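Local coordinates for protein oxidoreductase, short-chain dehydrogenase/reductase family (Aeromonas hydrophila subsp. hydrophila, PDB 3L6E) that probably works as a nucleotide-dependent oxidoreductase of the short-chain dehydrogenase/reductase family, perhaps reducing 3-dehydrosphinganine in sphingolipid metabolism, at residues H5-G10 / V66-A71; R17-G22 / L80-A85; V24-Q29 / M207-E212. All coordinates share one frame; numbering follows the deposited sequence.

Interaction 1 of 3, residues H5-G10 / V66-A71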
ATOM      1  N   HIS A   5     -11.504  -6.730 -18.707  1.00 28.90           N
ATOM      2  CA  HIS A   5     -11.744  -8.041 -18.108  1.00 25.69           C
ATOM      3  C   HIS A   5     -10.869  -8.333 -16.886  1.00 25.15           C
ATOM      4  O   HIS A   5      -9.634  -8.263 -16.949  1.00 25.02           O
ATOM      5  CB  HIS A   5     -11.585  -9.149 -19.139  1.00 23.28           C
ATOM      6  CG  HIS A   5     -12.002 -10.495 -18.644  1.00 19.96           C
ATOM      7  ND1 HIS A   5     -11.408 -11.662 -19.071  1.00 21.00           N
ATOM      8  CD2 HIS A   5     -12.934 -10.855 -17.730  1.00 21.55           C
ATOM      9  CE1 HIS A   5     -11.976 -12.686 -18.460  1.00 20.83           C
ATOM     10  NE2 HIS A   5     -12.904 -12.225 -17.642  1.00 20.09           N
ATOM     11  N   ILE A   6     -11.534  -8.665 -15.778  1.00 24.27           N
ATOM     12  CA  ILE A   6     -10.868  -9.036 -14.531  1.00 23.01           C
ATOM     13  C   ILE A   6     -11.300 -10.434 -14.119  1.00 20.94           C
ATOM     14  O   ILE A   6     -12.463 -10.813 -14.258  1.00 21.10           O
ATOM     15  CB  ILE A   6     -11.217  -8.065 -13.369  1.00 23.62           C
ATOM     16  CG1 ILE A   6     -11.129  -6.606 -13.819  1.00 17.40           C
ATOM     17  CG2 ILE A   6     -10.348  -8.371 -12.089  1.00 17.04           C
ATOM     18  CD1 ILE A   6      -9.719  -6.106 -14.041  1.00 23.98           C
ATOM     19  N   ILE A   7     -10.350 -11.210 -13.629  1.00 19.53           N
ATOM     20  CA  ILE A   7     -10.656 -12.501 -13.048  1.00 18.76           C
ATOM     21  C   ILE A   7     -10.489 -12.363 -11.544  1.00 19.71           C
ATOM     22  O   ILE A   7      -9.453 -11.886 -11.077  1.00 19.06           O
ATOM     23  CB  ILE A   7      -9.729 -13.589 -13.569  1.00 17.36           C
ATOM     24  CG1 ILE A   7     -10.055 -13.904 -15.035  1.00 14.86           C
ATOM     25  CG2 ILE A   7      -9.857 -14.880 -12.732  1.00 13.90           C
ATOM     26  CD1 ILE A   7      -9.062 -14.872 -15.642  1.00 14.95           C
ATOM     27  N   VAL A   8     -11.473 -12.824 -10.795  1.00 21.44           N
ATOM     28  CA  VAL A   8     -11.391 -12.821  -9.353  1.00 23.19           C
ATOM     29  C   VAL A   8     -11.671 -14.196  -8.797  1.00 24.37           C
ATOM     30  O   VAL A   8     -12.728 -14.739  -9.007  1.00 25.02           O
ATOM     31  CB  VAL A   8     -12.380 -11.835  -8.736  1.00 23.31           C
ATOM     32  CG1 VAL A   8     -12.307 -11.895  -7.248  1.00 25.06           C
ATOM     33  CG2 VAL A   8     -12.115 -10.446  -9.222  1.00 24.56           C
ATOM     34  N   THR A   9     -10.711 -14.757  -8.086  1.00 24.12           N
ATOM     35  CA  THR A   9     -10.918 -16.038  -7.445  1.00 24.01           C
ATOM     36  C   THR A   9     -11.429 -15.838  -6.033  1.00 24.34           C
ATOM     37  O   THR A   9     -11.359 -14.755  -5.498  1.00 24.09           O
ATOM     38  CB  THR A   9      -9.650 -16.862  -7.387  1.00 23.76           C
ATOM     39  OG1 THR A   9      -8.681 -16.172  -6.616  1.00 29.04           O
ATOM     40  CG2 THR A   9      -9.106 -17.097  -8.744  1.00 28.95           C
ATOM     41  N   GLY A  10     -11.953 -16.895  -5.441  1.00 24.50           N
ATOM     42  CA  GLY A  10     -12.540 -16.813  -4.124  1.00 24.55           C
ATOM     43  C   GLY A  10     -13.596 -15.746  -4.135  1.00 24.37           C
ATOM     44  O   GLY A  10     -13.693 -14.940  -3.225  1.00 24.59           O
ATOM     45  N   VAL A  66      -9.604 -25.625 -16.980  1.00 34.28           N
ATOM     46  CA  VAL A  66     -10.986 -25.556 -17.447  1.00 33.40           C
ATOM     47  C   VAL A  66     -11.629 -24.222 -17.084  1.00 32.59           C
ATOM     48  O   VAL A  66     -12.254 -23.575 -17.927  1.00 32.93           O
ATOM     49  CB  VAL A  66     -11.823 -26.753 -16.895  1.00 33.72           C
ATOM     50  CG1 VAL A  66     -13.303 -26.599 -17.221  1.00 33.80           C
ATOM     51  CG2 VAL A  66     -11.303 -28.086 -17.459  1.00 33.86           C
ATOM     52  N   ALA A  67     -11.453 -23.810 -15.831  1.00 31.32           N
ATOM     53  CA  ALA A  67     -12.047 -22.582 -15.317  1.00 30.18           C
ATOM     54  C   ALA A  67     -11.519 -21.342 -16.039  1.00 28.84           C
ATOM     55  O   ALA A  67     -12.274 -20.409 -16.289  1.00 28.61           O
ATOM     56  CB  ALA A  67     -11.812 -22.461 -13.801  1.00 30.24           C
ATOM     57  N   PHE A  68     -10.224 -21.331 -16.351  1.00 27.43           N
ATOM     58  CA  PHE A  68      -9.627 -20.192 -17.030  1.00 26.73           C
ATOM     59  C   PHE A  68     -10.026 -20.126 -18.502  1.00 26.88           C
ATOM     60  O   PHE A  68     -10.167 -19.025 -19.052  1.00 27.50           O
ATOM     61  CB  PHE A  68      -8.100 -20.160 -16.836  1.00 26.68           C
ATOM     62  CG  PHE A  68      -7.659 -19.391 -15.605  1.00 29.16           C
ATOM     63  CD1 PHE A  68      -7.311 -18.046 -15.693  1.00 27.13           C
ATOM     64  CD2 PHE A  68      -7.597 -20.008 -14.359  1.00 26.98           C
ATOM     65  CE1 PHE A  68      -6.904 -17.319 -14.558  1.00 29.16           C
ATOM     66  CE2 PHE A  68      -7.191 -19.303 -13.219  1.00 29.47           C
ATOM     67  CZ  PHE A  68      -6.844 -17.950 -13.314  1.00 27.17           C
ATOM     68  N   ALA A  69     -10.240 -21.300 -19.113  1.00 25.93           N
ATOM     69  CA  ALA A  69     -10.692 -21.420 -20.494  1.00 26.37           C
ATOM     70  C   ALA A  69     -12.085 -20.827 -20.704  1.00 26.56           C
ATOM     71  O   ALA A  69     -12.340 -20.197 -21.730  1.00 26.37           O
ATOM     72  CB  ALA A  69     -10.661 -22.890 -20.965  1.00 26.23           C
ATOM     73  N   ALA A  70     -12.976 -21.034 -19.732  1.00 26.44           N
ATOM     74  CA  ALA A  70     -14.307 -20.439 -19.769  1.00 26.13           C
ATOM     75  C   ALA A  70     -14.230 -18.920 -19.552  1.00 25.64           C
ATOM     76  O   ALA A  70     -14.925 -18.150 -20.233  1.00 25.38           O
ATOM     77  CB  ALA A  70     -15.224 -21.100 -18.730  1.00 26.53           C
ATOM     78  N   ALA A  71     -13.375 -18.494 -18.621  1.00 24.79           N
ATOM     79  CA  ALA A  71     -13.193 -17.060 -18.353  1.00 24.55           C
ATOM     80  C   ALA A  71     -12.722 -16.288 -19.597  1.00 25.30           C
ATOM     81  O   ALA A  71     -13.341 -15.288 -19.994  1.00 25.94           O
ATOM     82  CB  ALA A  71     -12.236 -16.846 -17.218  1.00 23.32           C
TER
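Phe68 is the first residue of the helical segment 66-71 to meet strand 5-9, and it shows how a large side chain can bridge the gap between a helix and a sheet. The ring carries the contact through its CE1 corner: Ile7 CD1 lies 3.4 Å from Phe68 CE1, reached obliquely. Val115, Gln118 and Leu122 of helix 98-123 also pack on Phe68, so the ring packs against helix 98-123 as well as the sheet. One turn on, Ala71 points its methyl at the strand, and Ala71 CB stands 4.1 Å from the same Ile7 CD1. With chi1 -71° and chi2 174°, the CG1 branch of Ile7 is stretched out to bring its single terminal methyl to both residues. The carbonyl of Ala71 meets the His5 ring, His5 CE1 lying 3.3 Å from Ala71 O. That ring is fixed by other bonds, ND1 to Gly76 O and NE2 to Ser31 OG, which satisfy both nitrogens in a buried setting. Strand and helix run nearly antiparallel, at 152°, their axes 10.6 Å apart, the packing of helix on parallel sheet typical of the Rossmann fold.

Interaction 2 of 3, residues R17-G22 / L80-A85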
ATOM      1  N   ARG A  17     -16.413 -10.980  -2.870  1.00 24.39           N
ATOM      2  CA  ARG A  17     -17.681 -10.296  -3.162  1.00 24.97           C
ATOM      3  C   ARG A  17     -17.441  -8.802  -3.277  1.00 25.00           C
ATOM      4  O   ARG A  17     -17.751  -8.201  -4.307  1.00 25.83           O
ATOM      5  CB  ARG A  17     -18.725 -10.541  -2.058  1.00 25.65           C
ATOM      6  CG  ARG A  17     -19.818 -11.567  -2.329  1.00 40.37           C
ATOM      7  CD  ARG A  17     -20.997 -11.412  -1.318  1.00 26.35           C
ATOM      8  NE  ARG A  17     -21.181 -10.024  -0.870  1.00 40.44           N
ATOM      9  CZ  ARG A  17     -22.301  -9.308  -0.985  1.00 26.30           C
ATOM     10  NH1 ARG A  17     -22.333  -8.058  -0.549  1.00 39.66           N
ATOM     11  NH2 ARG A  17     -23.390  -9.833  -1.529  1.00 40.34           N
ATOM     12  N   ALA A  18     -16.861  -8.199  -2.234  1.00 23.53           N
ATOM     13  CA  ALA A  18     -16.659  -6.748  -2.209  1.00 22.57           C
ATOM     14  C   ALA A  18     -15.775  -6.268  -3.369  1.00 22.52           C
ATOM     15  O   ALA A  18     -16.039  -5.233  -3.984  1.00 22.95           O
ATOM     16  CB  ALA A  18     -16.068  -6.294  -0.853  1.00 22.12           C
ATOM     17  N   LEU A  19     -14.709  -7.009  -3.636  1.00 21.84           N
ATOM     18  CA  LEU A  19     -13.819  -6.675  -4.731  1.00 21.36           C
ATOM     19  C   LEU A  19     -14.540  -6.780  -6.066  1.00 21.70           C
ATOM     20  O   LEU A  19     -14.341  -5.936  -6.916  1.00 21.89           O
ATOM     21  CB  LEU A  19     -12.570  -7.559  -4.735  1.00 20.35           C
ATOM     22  CG  LEU A  19     -11.507  -7.377  -3.638  1.00 26.52           C
ATOM     23  CD1 LEU A  19     -10.669  -8.630  -3.511  1.00 19.22           C
ATOM     24  CD2 LEU A  19     -10.617  -6.167  -3.890  1.00 19.81           C
ATOM     25  N   THR A  20     -15.373  -7.811  -6.240  1.00 22.53           N
ATOM     26  CA  THR A  20     -16.103  -8.019  -7.485  1.00 21.82           C
ATOM     27  C   THR A  20     -17.051  -6.864  -7.705  1.00 22.80           C
ATOM     28  O   THR A  20     -17.067  -6.281  -8.780  1.00 23.46           O
ATOM     29  CB  THR A  20     -16.888  -9.339  -7.516  1.00 21.27           C
ATOM     30  OG1 THR A  20     -15.990 -10.438  -7.402  1.00 18.07           O
ATOM     31  CG2 THR A  20     -17.674  -9.496  -8.834  1.00 18.30           C
ATOM     32  N   ILE A  21     -17.828  -6.537  -6.671  1.00 22.90           N
ATOM     33  CA  ILE A  21     -18.763  -5.422  -6.699  1.00 22.10           C
ATOM     34  C   ILE A  21     -18.068  -4.119  -7.086  1.00 22.47           C
ATOM     35  O   ILE A  21     -18.567  -3.372  -7.927  1.00 21.71           O
ATOM     36  CB  ILE A  21     -19.535  -5.253  -5.354  1.00 21.08           C
ATOM     37  CG1 ILE A  21     -20.335  -6.521  -5.034  1.00 21.59           C
ATOM     38  CG2 ILE A  21     -20.433  -3.996  -5.406  1.00 21.10           C
ATOM     39  CD1 ILE A  21     -21.038  -6.535  -3.699  1.00 18.91           C
ATOM     40  N   GLY A  22     -16.909  -3.872  -6.479  1.00 23.67           N
ATOM     41  CA  GLY A  22     -16.172  -2.621  -6.657  1.00 23.96           C
ATOM     42  C   GLY A  22     -15.641  -2.414  -8.054  1.00 24.93           C
ATOM     43  O   GLY A  22     -15.696  -1.301  -8.578  1.00 25.09           O
ATOM     44  N   LEU A  80      -6.369  -8.202 -15.235  1.00 25.35           N
ATOM     45  CA  LEU A  80      -6.053  -8.417 -13.824  1.00 24.90           C
ATOM     46  C   LEU A  80      -6.578  -9.753 -13.355  1.00 25.10           C
ATOM     47  O   LEU A  80      -7.745 -10.094 -13.590  1.00 25.18           O
ATOM     48  CB  LEU A  80      -6.588  -7.270 -12.943  1.00 23.90           C
ATOM     49  CG  LEU A  80      -6.683  -7.437 -11.417  1.00 32.73           C
ATOM     50  CD1 LEU A  80      -5.313  -7.609 -10.792  1.00 23.10           C
ATOM     51  CD2 LEU A  80      -7.437  -6.266 -10.748  1.00 23.92           C
ATOM     52  N   VAL A  81      -5.685 -10.524 -12.734  1.00 25.03           N
ATOM     53  CA  VAL A  81      -6.062 -11.727 -12.022  1.00 24.79           C
ATOM     54  C   VAL A  81      -5.903 -11.430 -10.539  1.00 25.19           C
ATOM     55  O   VAL A  81      -4.804 -11.152 -10.039  1.00 24.52           O
ATOM     56  CB  VAL A  81      -5.279 -12.985 -12.471  1.00 24.74           C
ATOM     57  CG1 VAL A  81      -5.724 -14.212 -11.652  1.00 11.65           C
ATOM     58  CG2 VAL A  81      -5.565 -13.275 -13.937  1.00 12.39           C
ATOM     59  N   LEU A  82      -7.039 -11.438  -9.858  1.00 25.73           N
ATOM     60  CA  LEU A  82      -7.102 -11.126  -8.453  1.00 25.84           C
ATOM     61  C   LEU A  82      -7.308 -12.431  -7.733  1.00 25.88           C
ATOM     62  O   LEU A  82      -8.385 -13.021  -7.791  1.00 26.42           O
ATOM     63  CB  LEU A  82      -8.263 -10.181  -8.178  1.00 26.36           C
ATOM     64  CG  LEU A  82      -7.960  -8.925  -7.373  1.00 35.78           C
ATOM     65  CD1 LEU A  82      -9.244  -8.214  -6.991  1.00 26.81           C
ATOM     66  CD2 LEU A  82      -7.157  -9.258  -6.146  1.00 26.97           C
ATOM     67  N   HIS A  83      -6.255 -12.916  -7.098  1.00 25.44           N
ATOM     68  CA  HIS A  83      -6.354 -14.186  -6.415  1.00 25.89           C
ATOM     69  C   HIS A  83      -6.640 -13.983  -4.935  1.00 28.05           C
ATOM     70  O   HIS A  83      -5.836 -13.395  -4.208  1.00 27.87           O
ATOM     71  CB  HIS A  83      -5.115 -15.051  -6.624  1.00 24.44           C
ATOM     72  CG  HIS A  83      -5.257 -16.427  -6.050  1.00 24.43           C
ATOM     73  ND1 HIS A  83      -4.534 -16.860  -4.959  1.00 24.50           N
ATOM     74  CD2 HIS A  83      -6.077 -17.448  -6.383  1.00 23.61           C
ATOM     75  CE1 HIS A  83      -4.892 -18.092  -4.657  1.00 23.16           C
ATOM     76  NE2 HIS A  83      -5.829 -18.469  -5.502  1.00 24.72           N
ATOM     77  N   CYS A  84      -7.809 -14.447  -4.513  1.00 30.39           N
ATOM     78  CA  CYS A  84      -8.208 -14.411  -3.121  1.00 33.41           C
ATOM     79  C   CYS A  84      -8.125 -15.802  -2.536  1.00 36.84           C
ATOM     80  O   CYS A  84      -9.111 -16.522  -2.533  1.00 36.02           O
ATOM     81  CB  CYS A  84      -9.629 -13.885  -2.986  1.00 32.86           C
ATOM     82  SG  CYS A  84      -9.780 -12.193  -3.470  1.00 34.51           S
ATOM     83  N   ALA A  85      -6.938 -16.182  -2.054  1.00 41.17           N
ATOM     84  CA  ALA A  85      -6.760 -17.509  -1.455  1.00 44.65           C
ATOM     85  C   ALA A  85      -7.680 -17.693  -0.251  1.00 47.63           C
ATOM     86  O   ALA A  85      -8.030 -18.820   0.092  1.00 48.73           O
ATOM     87  CB  ALA A  85      -5.313 -17.753  -1.074  1.00 44.90           C
TER
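Leu19, reaching inward from helix 14-25, meets Leu82 and Cys84 of strand 80-84, and these three buried side chains make up the whole contact. Its CD1 methyl does most of the work: Leu19 CD1 is 3.8 Å from Leu82 CD1 and 3.7 Å from Cys84 SG, so one methyl rests against two residues that are next neighbours on the same face of the strand. Leu82 replies with a single methyl as well. Leu82 CD1 is set against the fork of that leucine, 4.0 Å from Leu19 CD2 and 4.1 Å from Leu19 CG, and the two side chains cross at about a right angle.

Torsions explain the aim. Leu19 has CG anti to its carbonyl carbon (chi1 -71°), which carries the branch point out from the helix toward the sheet. Cys84 takes a similar setting, with chi1 -66°, which brings its sulfur against the CD1 branch of Leu19.

Further out, the strand is held on both flanks. Leu82 shares backbone hydrogen bonds with Ile7 and Thr9 of strand 5-9, and Thr9 OG1 is bonded to the backbone N of Cys84; on the other flank, Val81 pairs with Val129 and Ala131. The side chains of Leu82 and Cys84 also touch Ala131 and Val133 of strand 128-137, respectively. On the helix, the bonds from Ile21 N to Arg17 O and from Gly22 N to Ala18 O keep regular the turns that present Leu19.

The chemistry is wholly apolar: methyl groups and a thiol sulfur meet at van der Waals distance, so the fit depends on shape and burial, while the polar backbone beneath is satisfied largely by pairing within the sheet.

Interaction 3 of 3, residues V24-Q29 / M207-E212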
ATOM      1  N   VAL A  24     -16.913  -3.864 -10.691  1.00 27.18           N
ATOM      2  CA  VAL A  24     -18.090  -3.676 -11.545  1.00 27.18           C
ATOM      3  C   VAL A  24     -18.531  -2.214 -11.548  1.00 27.73           C
ATOM      4  O   VAL A  24     -18.789  -1.633 -12.620  1.00 27.85           O
ATOM      5  CB  VAL A  24     -19.260  -4.596 -11.146  1.00 26.97           C
ATOM      6  CG1 VAL A  24     -20.595  -4.126 -11.807  1.00 12.60           C
ATOM      7  CG2 VAL A  24     -18.942  -6.033 -11.531  1.00 13.22           C
ATOM      8  N   GLU A  25     -18.628  -1.639 -10.348  1.00 27.73           N
ATOM      9  CA  GLU A  25     -18.971  -0.224 -10.168  1.00 28.26           C
ATOM     10  C   GLU A  25     -17.967   0.696 -10.880  1.00 28.36           C
ATOM     11  O   GLU A  25     -18.331   1.776 -11.325  1.00 27.85           O
ATOM     12  CB  GLU A  25     -19.065   0.137  -8.674  1.00 28.68           C
ATOM     13  CG  GLU A  25     -20.272  -0.470  -7.945  1.00 48.79           C
ATOM     14  CD  GLU A  25     -20.349  -0.104  -6.458  1.00 30.08           C
ATOM     15  OE1 GLU A  25     -19.373   0.471  -5.921  1.00 49.13           O
ATOM     16  OE2 GLU A  25     -21.388  -0.394  -5.824  1.00 48.68           O
ATOM     17  N   ARG A  26     -16.707   0.258 -10.986  1.00 28.83           N
ATOM     18  CA  ARG A  26     -15.687   1.008 -11.727  1.00 29.74           C
ATOM     19  C   ARG A  26     -15.670   0.658 -13.238  1.00 29.78           C
ATOM     20  O   ARG A  26     -14.729   1.007 -13.963  1.00 29.71           O
ATOM     21  CB  ARG A  26     -14.300   0.844 -11.071  1.00 30.29           C
ATOM     22  CG  ARG A  26     -14.171   1.471  -9.661  1.00 28.11           C
ATOM     23  CD  ARG A  26     -13.088   0.762  -8.821  1.00 31.08           C
ATOM     24  NE  ARG A  26     -13.086   1.139  -7.392  1.00 29.38           N
ATOM     25  CZ  ARG A  26     -12.128   1.841  -6.785  1.00 31.85           C
ATOM     26  NH1 ARG A  26     -12.216   2.116  -5.484  1.00 29.73           N
ATOM     27  NH2 ARG A  26     -11.073   2.270  -7.468  1.00 30.00           N
ATOM     28  N   GLY A  27     -16.714  -0.033 -13.695  1.00 29.40           N
ATOM     29  CA  GLY A  27     -16.907  -0.316 -15.118  1.00 29.48           C
ATOM     30  C   GLY A  27     -16.269  -1.556 -15.731  1.00 29.30           C
ATOM     31  O   GLY A  27     -16.229  -1.664 -16.957  1.00 29.27           O
ATOM     32  N   HIS A  28     -15.791  -2.495 -14.902  1.00 28.55           N
ATOM     33  CA  HIS A  28     -15.108  -3.705 -15.404  1.00 27.96           C
ATOM     34  C   HIS A  28     -16.074  -4.885 -15.563  1.00 26.29           C
ATOM     35  O   HIS A  28     -17.114  -4.924 -14.920  1.00 26.41           O
ATOM     36  CB  HIS A  28     -14.003  -4.152 -14.438  1.00 29.63           C
ATOM     37  CG  HIS A  28     -12.772  -3.292 -14.430  1.00 32.20           C
ATOM     38  ND1 HIS A  28     -12.533  -2.345 -13.455  1.00 30.82           N
ATOM     39  CD2 HIS A  28     -11.671  -3.299 -15.225  1.00 30.69           C
ATOM     40  CE1 HIS A  28     -11.356  -1.782 -13.672  1.00 31.53           C
ATOM     41  NE2 HIS A  28     -10.811  -2.345 -14.737  1.00 31.66           N
ATOM     42  N   GLN A  29     -15.713  -5.847 -16.411  1.00 24.79           N
ATOM     43  CA  GLN A  29     -16.378  -7.143 -16.464  1.00 23.72           C
ATOM     44  C   GLN A  29     -15.595  -8.125 -15.610  1.00 22.14           C
ATOM     45  O   GLN A  29     -14.369  -8.102 -15.590  1.00 21.28           O
ATOM     46  CB  GLN A  29     -16.413  -7.683 -17.893  1.00 25.04           C
ATOM     47  CG  GLN A  29     -17.086  -6.781 -18.909  1.00 45.97           C
ATOM     48  CD  GLN A  29     -18.584  -6.928 -18.895  1.00 26.64           C
ATOM     49  OE1 GLN A  29     -19.272  -6.328 -18.060  1.00 46.48           O
ATOM     50  NE2 GLN A  29     -19.109  -7.723 -19.823  1.00 46.30           N
HETATM   51  N   MSE A 207      -7.665  -1.550  -1.747  1.00 25.83           N
HETATM   52  CA  MSE A 207      -7.028  -2.479  -2.677  1.00 28.49           C
HETATM   53  C   MSE A 207      -7.261  -2.045  -4.135  1.00 26.67           C
HETATM   54  O   MSE A 207      -6.321  -2.000  -4.929  1.00 26.72           O
HETATM   55  CB  MSE A 207      -7.527  -3.913  -2.443  1.00 32.56           C
HETATM   56  CG  MSE A 207      -7.130  -4.505  -1.093  1.00 29.83           C
HETATM   57 SE   MSE A 207      -7.964  -6.250  -0.674  0.98 40.81          SE
HETATM   58  CE  MSE A 207      -6.857  -7.397  -1.723  1.00 29.38           C
ATOM     59  N   LEU A 208      -8.502  -1.708  -4.462  1.00 24.70           N
ATOM     60  CA  LEU A 208      -8.847  -1.287  -5.817  1.00 24.17           C
ATOM     61  C   LEU A 208      -8.262   0.078  -6.171  1.00 24.01           C
ATOM     62  O   LEU A 208      -7.866   0.300  -7.309  1.00 23.89           O
ATOM     63  CB  LEU A 208     -10.357  -1.287  -6.040  1.00 23.25           C
ATOM     64  CG  LEU A 208     -11.076  -2.625  -5.882  1.00 27.93           C
ATOM     65  CD1 LEU A 208     -12.583  -2.427  -6.007  1.00 23.74           C
ATOM     66  CD2 LEU A 208     -10.581  -3.672  -6.847  1.00 22.75           C
ATOM     67  N   ASP A 209      -8.199   0.990  -5.206  1.00 23.98           N
ATOM     68  CA  ASP A 209      -7.473   2.232  -5.450  1.00 24.30           C
ATOM     69  C   ASP A 209      -6.008   1.905  -5.716  1.00 23.99           C
ATOM     70  O   ASP A 209      -5.403   2.454  -6.611  1.00 24.52           O
ATOM     71  CB  ASP A 209      -7.588   3.222  -4.297  1.00 23.99           C
ATOM     72  CG  ASP A 209      -8.943   3.883  -4.220  1.00 22.47           C
ATOM     73  OD1 ASP A 209      -9.832   3.543  -5.022  1.00 24.80           O
ATOM     74  OD2 ASP A 209      -9.120   4.757  -3.346  1.00 23.94           O
ATOM     75  N   ALA A 210      -5.444   1.010  -4.926  1.00 23.75           N
ATOM     76  CA  ALA A 210      -4.051   0.661  -5.085  1.00 23.41           C
ATOM     77  C   ALA A 210      -3.815  -0.003  -6.460  1.00 24.17           C
ATOM     78  O   ALA A 210      -2.770   0.165  -7.049  1.00 24.51           O
ATOM     79  CB  ALA A 210      -3.606  -0.238  -3.960  1.00 22.12           C
ATOM     80  N   LEU A 211      -4.797  -0.736  -6.973  1.00 24.46           N
ATOM     81  CA  LEU A 211      -4.617  -1.432  -8.245  1.00 25.04           C
ATOM     82  C   LEU A 211      -4.904  -0.574  -9.486  1.00 26.96           C
ATOM     83  O   LEU A 211      -4.865  -1.085 -10.598  1.00 27.92           O
ATOM     84  CB  LEU A 211      -5.464  -2.705  -8.287  1.00 23.19           C
ATOM     85  CG  LEU A 211      -5.024  -3.863  -7.401  1.00 31.54           C
ATOM     86  CD1 LEU A 211      -6.122  -4.921  -7.337  1.00 22.43           C
ATOM     87  CD2 LEU A 211      -3.684  -4.439  -7.900  1.00 23.11           C
ATOM     88  N   GLU A 212      -5.215   0.703  -9.293  1.00 28.13           N
ATOM     89  CA  GLU A 212      -5.436   1.628 -10.411  1.00 30.18           C
ATOM     90  C   GLU A 212      -4.157   1.811 -11.235  1.00 30.10           C
ATOM     91  O   GLU A 212      -3.082   2.008 -10.679  1.00 29.44           O
ATOM     92  CB  GLU A 212      -5.896   3.000  -9.902  1.00 31.33           C
ATOM     93  CG  GLU A 212      -7.333   3.070  -9.409  1.00 54.31           C
ATOM     94  CD  GLU A 212      -8.349   3.242 -10.530  1.00 33.43           C
ATOM     95  OE1 GLU A 212      -8.159   4.139 -11.388  1.00 54.26           O
ATOM     96  OE2 GLU A 212      -9.352   2.481 -10.533  1.00 54.42           O
TER
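Arg26 reaches across to Asp209 and Glu212, and its guanidinium group illustrates how one flat cation can use its edge for charge and its face for packing. The ionic part is a salt-bridge network. Both terminal nitrogens approach a single carboxylate oxygen, Arg26 NH1 at 2.8 Å and Arg26 NH2 at 3.0 Å from Asp209 OD1. The N-H...O angles are 152° and 140°, so neither bond is straight, as expected when two donors share one acceptor. The oxygen lies in the guanidinium plane, although the two flat groups are turned 54° against each other. NH2 also faces Glu212, but at 3.5 Å from Arg26 NH2 to Glu212 OE2 this second salt bridge is longer. Two acidic partners would be expected to stabilise the positive charge.

The apolar part lies over one face of the guanidinium: Leu208 CB sits above its centre, 3.7 Å from Arg26 CZ. An extended chain from CG to NE lets the arginine span the distance between the segments.

Backbone geometry supplies the starting point. Arg26 is the first residue to leave the helix, and Gly27, with positive phi, is the C-prime residue of a Schellman motif closed by the bonds of His28 N to Leu23 O and Gly27 N to Val24 O.

The contact thus joins the C-terminal ends of helices 14-25 and 200-210. Beneath it Leu208 packs on Leu19 and Leu23, and Met207, a selenomethionine, reaches strands 171-181 and 217-226, while Asp209 touches Asp209 of the second subunit and Glu212 O is bonded to Tyr206 OH of that subunit.

How the interactions relate
Interactions 1 and 2 pack helices on the two faces of one parallel sheet, and interaction 3 joins two helix ends on the face of interaction 2. Interactions 1 and 2 have centres about 11 Å apart and are joined through the sheet, because strands 5-9 and 80-84 are neighbours, with probable hydrogen bonds between Ile7 O and Leu82 N (2.7 Å) and between Ile7 N and Leu80 O (2.8 Å). Interactions 2 and 3 share helix 14-25, about 9 Å between centres; Leu208 CD2 continues the apolar layer, 3.9 Å from Leu19 CD2. Interactions 1 and 3, about 16 Å apart, meet where Ile6 N lies 2.9 Å from Gln29 O. In this family the dinucleotide normally binds at the turn between the first strand and helix, here 5-9 and 14-25.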